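Local coordinates for lipoprotein (Mycoplasma mycoides subsp. capri, PDB 7ADK) that is a DUF31-family lipoprotein of the PA peptidase clan and probably acts as a secreted or surface-attached serine protease that cleaves host immunoglobulin, at residues G535-F540 with Y740-L745; T713-T718 with G744-P749. One frame throughout, in Å; residues are numbered along the deposited sequence.

Interaction 1 (G535-F540 with Y740-L745); sequences GIFADF and YFNYGL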
loop_
_atom_site.group_PDB
_atom_site.type_symbol
_atom_site.label_atom_id
_atom_site.label_comp_id
_atom_site.label_asym_id
_atom_site.label_seq_id
_atom_site.Cartn_x
_atom_site.Cartn_y
_atom_site.Cartn_z
ATOM N N GLY B 535 18.889 -22.493 30.047
ATOM C CA GLY B 535 18.566 -21.431 30.989
ATOM C C GLY B 535 17.200 -20.797 30.765
ATOM O O GLY B 535 16.305 -21.376 30.157
ATOM N N ILE B 536 17.041 -19.579 31.266
ATOM C CA ILE B 536 15.854 -18.743 31.078
ATOM C C ILE B 536 16.263 -17.380 30.546
ATOM O O ILE B 536 17.327 -16.882 30.898
ATOM C CB ILE B 536 15.040 -18.585 32.387
ATOM C CG1 ILE B 536 15.839 -17.990 33.566
ATOM C CG2 ILE B 536 14.418 -19.921 32.798
ATOM C CD1 ILE B 536 15.617 -16.499 33.764
ATOM N N PHE B 537 15.429 -16.739 29.742
ATOM C CA PHE B 537 15.657 -15.374 29.275
ATOM C C PHE B 537 14.337 -14.628 29.049
ATOM O O PHE B 537 13.265 -15.223 28.979
ATOM C CB PHE B 537 16.560 -15.385 28.024
ATOM C CG PHE B 537 15.843 -15.510 26.700
ATOM C CD1 PHE B 537 15.948 -14.498 25.740
ATOM C CD2 PHE B 537 15.033 -16.619 26.428
ATOM C CE1 PHE B 537 15.232 -14.588 24.541
ATOM C CE2 PHE B 537 14.310 -16.705 25.234
ATOM C CZ PHE B 537 14.405 -15.683 24.292
ATOM N N ALA B 538 14.402 -13.312 28.915
ATOM C CA ALA B 538 13.324 -12.507 28.341
ATOM C C ALA B 538 13.819 -11.853 27.059
ATOM O O ALA B 538 14.952 -11.376 27.052
ATOM C CB ALA B 538 12.902 -11.462 29.353
ATOM N N ASP B 539 13.032 -11.819 25.991
ATOM C CA ASP B 539 13.517 -11.328 24.699
ATOM C C ASP B 539 13.665 -9.789 24.674
ATOM O O ASP B 539 12.837 -9.058 24.146
ATOM C CB ASP B 539 12.653 -11.914 23.576
ATOM C CG ASP B 539 13.312 -11.837 22.192
ATOM O OD1 ASP B 539 14.548 -11.720 22.114
ATOM O OD2 ASP B 539 12.602 -11.858 21.166
ATOM N N PHE B 540 14.735 -9.281 25.282
ATOM C CA PHE B 540 15.108 -7.863 25.380
ATOM C C PHE B 540 16.643 -7.690 25.353
ATOM O O PHE B 540 17.350 -8.411 26.052
ATOM C CB PHE B 540 14.502 -7.265 26.655
ATOM C CG PHE B 540 15.036 -5.897 27.021
ATOM C CD1 PHE B 540 14.880 -4.816 26.141
ATOM C CD2 PHE B 540 15.745 -5.711 28.214
ATOM C CE1 PHE B 540 15.431 -3.563 26.445
ATOM C CE2 PHE B 540 16.285 -4.453 28.530
ATOM C CZ PHE B 540 16.120 -3.380 27.647
ATOM N N TYR B 740 17.695 -21.338 25.884
ATOM C CA TYR B 740 16.958 -20.653 26.944
ATOM C C TYR B 740 15.434 -20.707 26.740
ATOM O O TYR B 740 14.945 -20.485 25.642
ATOM C CB TYR B 740 17.405 -19.189 27.020
ATOM C CG TYR B 740 18.884 -18.871 27.152
ATOM C CD1 TYR B 740 19.434 -18.538 28.401
ATOM C CD2 TYR B 740 19.705 -18.824 26.014
ATOM C CE1 TYR B 740 20.784 -18.165 28.512
ATOM C CE2 TYR B 740 21.056 -18.455 26.122
ATOM C CZ TYR B 740 21.599 -18.104 27.369
ATOM O OH TYR B 740 22.880 -17.679 27.488
ATOM N N PHE B 741 14.676 -20.974 27.798
ATOM C CA PHE B 741 13.217 -20.809 27.812
ATOM C C PHE B 741 12.808 -19.343 28.010
ATOM O O PHE B 741 13.435 -18.607 28.765
ATOM C CB PHE B 741 12.596 -21.628 28.936
ATOM C CG PHE B 741 12.739 -23.117 28.772
ATOM C CD1 PHE B 741 11.924 -23.796 27.861
ATOM C CD2 PHE B 741 13.707 -23.819 29.509
ATOM C CE1 PHE B 741 12.052 -25.181 27.699
ATOM C CE2 PHE B 741 13.829 -25.201 29.351
ATOM C CZ PHE B 741 12.996 -25.885 28.456
ATOM N N ASN B 742 11.686 -18.932 27.426
ATOM C CA ASN B 742 11.080 -17.628 27.680
ATOM C C ASN B 742 10.528 -17.538 29.121
ATOM O O ASN B 742 9.806 -18.413 29.595
ATOM C CB ASN B 742 9.974 -17.370 26.649
ATOM C CG ASN B 742 10.425 -16.648 25.399
ATOM O OD1 ASN B 742 10.201 -15.461 25.246
ATOM N ND2 ASN B 742 11.014 -17.316 24.444
ATOM N N TYR B 743 10.839 -16.449 29.813
ATOM C CA TYR B 743 10.533 -16.176 31.210
ATOM C C TYR B 743 10.216 -14.693 31.477
ATOM O O TYR B 743 10.646 -13.803 30.742
ATOM C CB TYR B 743 11.732 -16.644 32.047
ATOM C CG TYR B 743 11.611 -16.314 33.516
ATOM C CD1 TYR B 743 10.817 -17.097 34.365
ATOM C CD2 TYR B 743 12.211 -15.153 34.019
ATOM C CE1 TYR B 743 10.624 -16.734 35.704
ATOM C CE2 TYR B 743 12.006 -14.772 35.348
ATOM C CZ TYR B 743 11.229 -15.575 36.199
ATOM O OH TYR B 743 11.128 -15.251 37.505
ATOM N N GLY B 744 9.503 -14.408 32.561
ATOM C CA GLY B 744 9.226 -13.068 33.080
ATOM C C GLY B 744 7.756 -12.662 33.022
ATOM O O GLY B 744 6.906 -13.420 32.554
ATOM N N LEU B 745 7.447 -11.467 33.524
ATOM C CA LEU B 745 6.125 -10.858 33.392
ATOM C C LEU B 745 5.938 -10.386 31.949
ATOM O O LEU B 745 6.827 -9.732 31.403
ATOM C CB LEU B 745 5.991 -9.710 34.406
ATOM C CG LEU B 745 4.689 -8.892 34.309
ATOM C CD1 LEU B 745 3.464 -9.723 34.631
ATOM C CD2 LEU B 745 4.733 -7.733 35.290
#

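Interaction 2 (T713-T718 with G744-P749); sequences TDAFIT and GLEILP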
loop_
_atom_site.group_PDB
_atom_site.type_symbol
_atom_site.label_atom_id
_atom_site.label_comp_id
_atom_site.label_asym_id
_atom_site.label_seq_id
_atom_site.Cartn_x
_atom_site.Cartn_y
_atom_site.Cartn_z
ATOM N N THR B 713 0.281 -11.918 31.715
ATOM C CA THR B 713 0.776 -13.297 31.737
ATOM C C THR B 713 2.107 -13.472 32.455
ATOM O O THR B 713 2.860 -12.528 32.649
ATOM C CB THR B 713 0.753 -13.932 30.339
ATOM O OG1 THR B 713 0.834 -15.323 30.491
ATOM C CG2 THR B 713 1.866 -13.549 29.383
ATOM N N ASP B 714 2.393 -14.699 32.869
ATOM C CA ASP B 714 3.723 -15.125 33.303
ATOM C C ASP B 714 4.222 -16.090 32.228
ATOM O O ASP B 714 3.598 -17.117 31.951
ATOM C CB ASP B 714 3.634 -15.752 34.707
ATOM C CG ASP B 714 4.906 -16.431 35.245
ATOM O OD1 ASP B 714 5.897 -16.596 34.511
ATOM O OD2 ASP B 714 4.888 -16.849 36.434
ATOM N N ALA B 715 5.305 -15.707 31.555
ATOM C CA ALA B 715 5.759 -16.381 30.359
ATOM C C ALA B 715 6.161 -17.832 30.606
ATOM O O ALA B 715 5.828 -18.676 29.789
ATOM C CB ALA B 715 6.926 -15.617 29.768
ATOM N N PHE B 716 6.832 -18.185 31.703
ATOM C CA PHE B 716 7.312 -19.560 31.838
ATOM C C PHE B 716 6.172 -20.555 32.061
ATOM O O PHE B 716 6.151 -21.607 31.424
ATOM C CB PHE B 716 8.429 -19.656 32.868
ATOM C CG PHE B 716 9.054 -21.032 32.902
ATOM C CD1 PHE B 716 10.004 -21.394 31.938
ATOM C CD2 PHE B 716 8.619 -21.974 33.844
ATOM C CE1 PHE B 716 10.505 -22.706 31.897
ATOM C CE2 PHE B 716 9.125 -23.290 33.803
ATOM C CZ PHE B 716 10.053 -23.660 32.818
ATOM N N ILE B 717 5.157 -20.201 32.851
ATOM C CA ILE B 717 3.973 -21.050 33.069
ATOM C C ILE B 717 3.065 -21.161 31.823
ATOM O O ILE B 717 2.190 -22.021 31.803
ATOM C CB ILE B 717 3.213 -20.570 34.337
ATOM C CG1 ILE B 717 4.108 -20.596 35.592
ATOM C CG2 ILE B 717 1.915 -21.338 34.634
ATOM C CD1 ILE B 717 4.614 -21.975 36.016
ATOM N N THR B 718 3.288 -20.367 30.769
ATOM C CA THR B 718 2.296 -20.161 29.700
ATOM C C THR B 718 2.865 -20.277 28.275
ATOM O O THR B 718 2.249 -20.873 27.398
ATOM C CB THR B 718 1.635 -18.782 29.881
ATOM O OG1 THR B 718 1.327 -18.522 31.226
ATOM C CG2 THR B 718 0.391 -18.650 29.091
ATOM N N GLY B 744 9.503 -14.408 32.561
ATOM C CA GLY B 744 9.226 -13.068 33.080
ATOM C C GLY B 744 7.756 -12.662 33.022
ATOM O O GLY B 744 6.906 -13.420 32.554
ATOM N N LEU B 745 7.447 -11.467 33.524
ATOM C CA LEU B 745 6.125 -10.858 33.392
ATOM C C LEU B 745 5.938 -10.386 31.949
ATOM O O LEU B 745 6.827 -9.732 31.403
ATOM C CB LEU B 745 5.991 -9.710 34.406
ATOM C CG LEU B 745 4.689 -8.892 34.309
ATOM C CD1 LEU B 745 3.464 -9.723 34.631
ATOM C CD2 LEU B 745 4.733 -7.733 35.290
ATOM N N GLU B 746 4.800 -10.675 31.335
ATOM C CA GLU B 746 4.516 -10.290 29.958
ATOM C C GLU B 746 3.081 -9.802 29.744
ATOM O O GLU B 746 2.175 -10.077 30.525
ATOM C CB GLU B 746 4.884 -11.409 28.973
ATOM C CG GLU B 746 6.379 -11.737 28.974
ATOM C CD GLU B 746 6.883 -12.538 27.771
ATOM O OE1 GLU B 746 6.097 -12.967 26.911
ATOM O OE2 GLU B 746 8.102 -12.790 27.702
ATOM N N ILE B 747 2.914 -9.033 28.672
ATOM C CA ILE B 747 1.739 -8.236 28.328
ATOM C C ILE B 747 1.189 -8.667 26.966
ATOM O O ILE B 747 1.968 -8.988 26.074
ATOM C CB ILE B 747 2.150 -6.752 28.313
ATOM C CG1 ILE B 747 2.750 -6.260 29.646
ATOM C CG2 ILE B 747 1.012 -5.843 27.876
ATOM C CD1 ILE B 747 1.852 -6.379 30.863
ATOM N N LEU B 748 -0.134 -8.668 26.803
ATOM C CA LEU B 748 -0.825 -8.907 25.534
ATOM C C LEU B 748 -1.500 -7.609 25.025
ATOM O O LEU B 748 -2.624 -7.306 25.423
ATOM C CB LEU B 748 -1.841 -10.063 25.645
ATOM C CG LEU B 748 -1.321 -11.492 25.873
ATOM C CD1 LEU B 748 -0.304 -11.888 24.815
ATOM C CD2 LEU B 748 -0.728 -11.770 27.248
ATOM N N PRO B 749 -0.835 -6.833 24.158
ATOM C CA PRO B 749 -1.421 -5.703 23.446
ATOM C C PRO B 749 -2.648 -6.043 22.590
ATOM O O PRO B 749 -2.662 -7.050 21.879
ATOM C CB PRO B 749 -0.276 -5.191 22.571
ATOM C CG PRO B 749 0.710 -6.337 22.466
ATOM C CD PRO B 749 0.587 -6.911 23.856
#

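Interaction 1 (G535-F540 with Y740-L745)
A short parallel strand pairing, wholly buried, joins strand 535-537 to strand 740-742 in the mixed sheet of the peptidase. Its register, Gly535 with Tyr740 through Phe537 with Asn742, is fixed by backbone bonds. Phe741 uses both its polar backbone atoms: its N donates to Gly535 O (2.9 Å), and its O accepts from Phe537 N (2.9 Å), nearly along the C=O axis. Past the paired strands, Tyr743 N reaches Phe537 O at 2.8 Å, in the carbonyl plane but more bent (138° at H). The strand directions differ by 42°, a marked twist. Beyond the ladder, Asp539 centres an inverse gamma turn and bonds through OD2 to His450 ND1, an arrangement consistent with the Asp-His pair of a PA-clan triad. Phe537 has CG between N and carbonyl carbon; its side chain crosses that of Tyr740 at about a right angle, ring atom CD2 of Phe537 lying 3.5 Å from Tyr740 CB. Asn742 lies alongside, ND2 3.4 Å from Phe537 CE2, with amide and ring planes 66° apart. The Phe537 ring also stacks with Tyr727. On the face that carries Ile536 and Phe741, Tyr743 runs beside Ile536, its CD2 3.7 Å from Ile536 CD1.

Interaction 2 (T713-T718 with G744-P749)
Thr713 and Glu746 face each other as an antiparallel hydrogen-bonded pair, their side chains side by side and pointing the same way. The CG2 methyl of Thr713 occupies the crowded position between N and carbonyl carbon, and from there it touches Glu746 CB (3.7 Å) and Leu748 CD2 (3.8 Å). This leaves OG1 anti to the backbone N (chi1 -162°), where it bonds to Tyr703 O. Glu746 has CG anti to the carbonyl carbon and is extended beyond it (chi2 -163°), which lays the carboxylate alongside the Ala715 methyl, Ala715 CB 3.7 Å from Glu746 CD. On the face of Asp714 and Leu745, Leu745 CD1 instead meets a backbone atom, Thr713 O, at 3.5 Å. The backbones are tied by Thr713 N to Glu746 O (2.9 Å) and by Glu746 N to Thr713 O (3.0 Å), both donors lying above the carbonyl plane. Ala715 N adds an almost straight bond to Gly744 O (178° at H), pinning the point where strand 712-714 turns into helix 715-719. Asp714 is the N-cap of that helix: its OD1 accepts weakly from Phe716 N, while its O accepts from Thr718 OG1 at 2.8 Å. With OD2 also bonded to Tyr796 OH and Tyr803 OH, the buried Asp714 carboxylate is probably stabilised as an anion; Glu746 touches Ala715, Leu785, Val787 and also His775, which probably influences its ionisation.

Overall arrangement
From the N terminus, 535-540 comes first, then 713-718, and both pair with the continuous run 740-749. Interaction 1 therefore closes a span of about 200 residues, whereas interaction 2 closes one of 25. The two connections cross in sequence, because 713-718 lies inside the long span but its partner extends beyond 745. They share Gly744 and Leu745, and their centres are 10 Å apart. Phe741 and Tyr743 bond toward 535-537 while Gly744 and Glu746 bond toward 713-718; this alternation places the partners on opposite edges of strand 737-747. Phe716 packs on Phe741 and Tyr743, joining the two contacts. Downstream of 535-537, strand 541-546 belongs to the antiparallel sheet, so interaction 1 lies near the junction of both sheets.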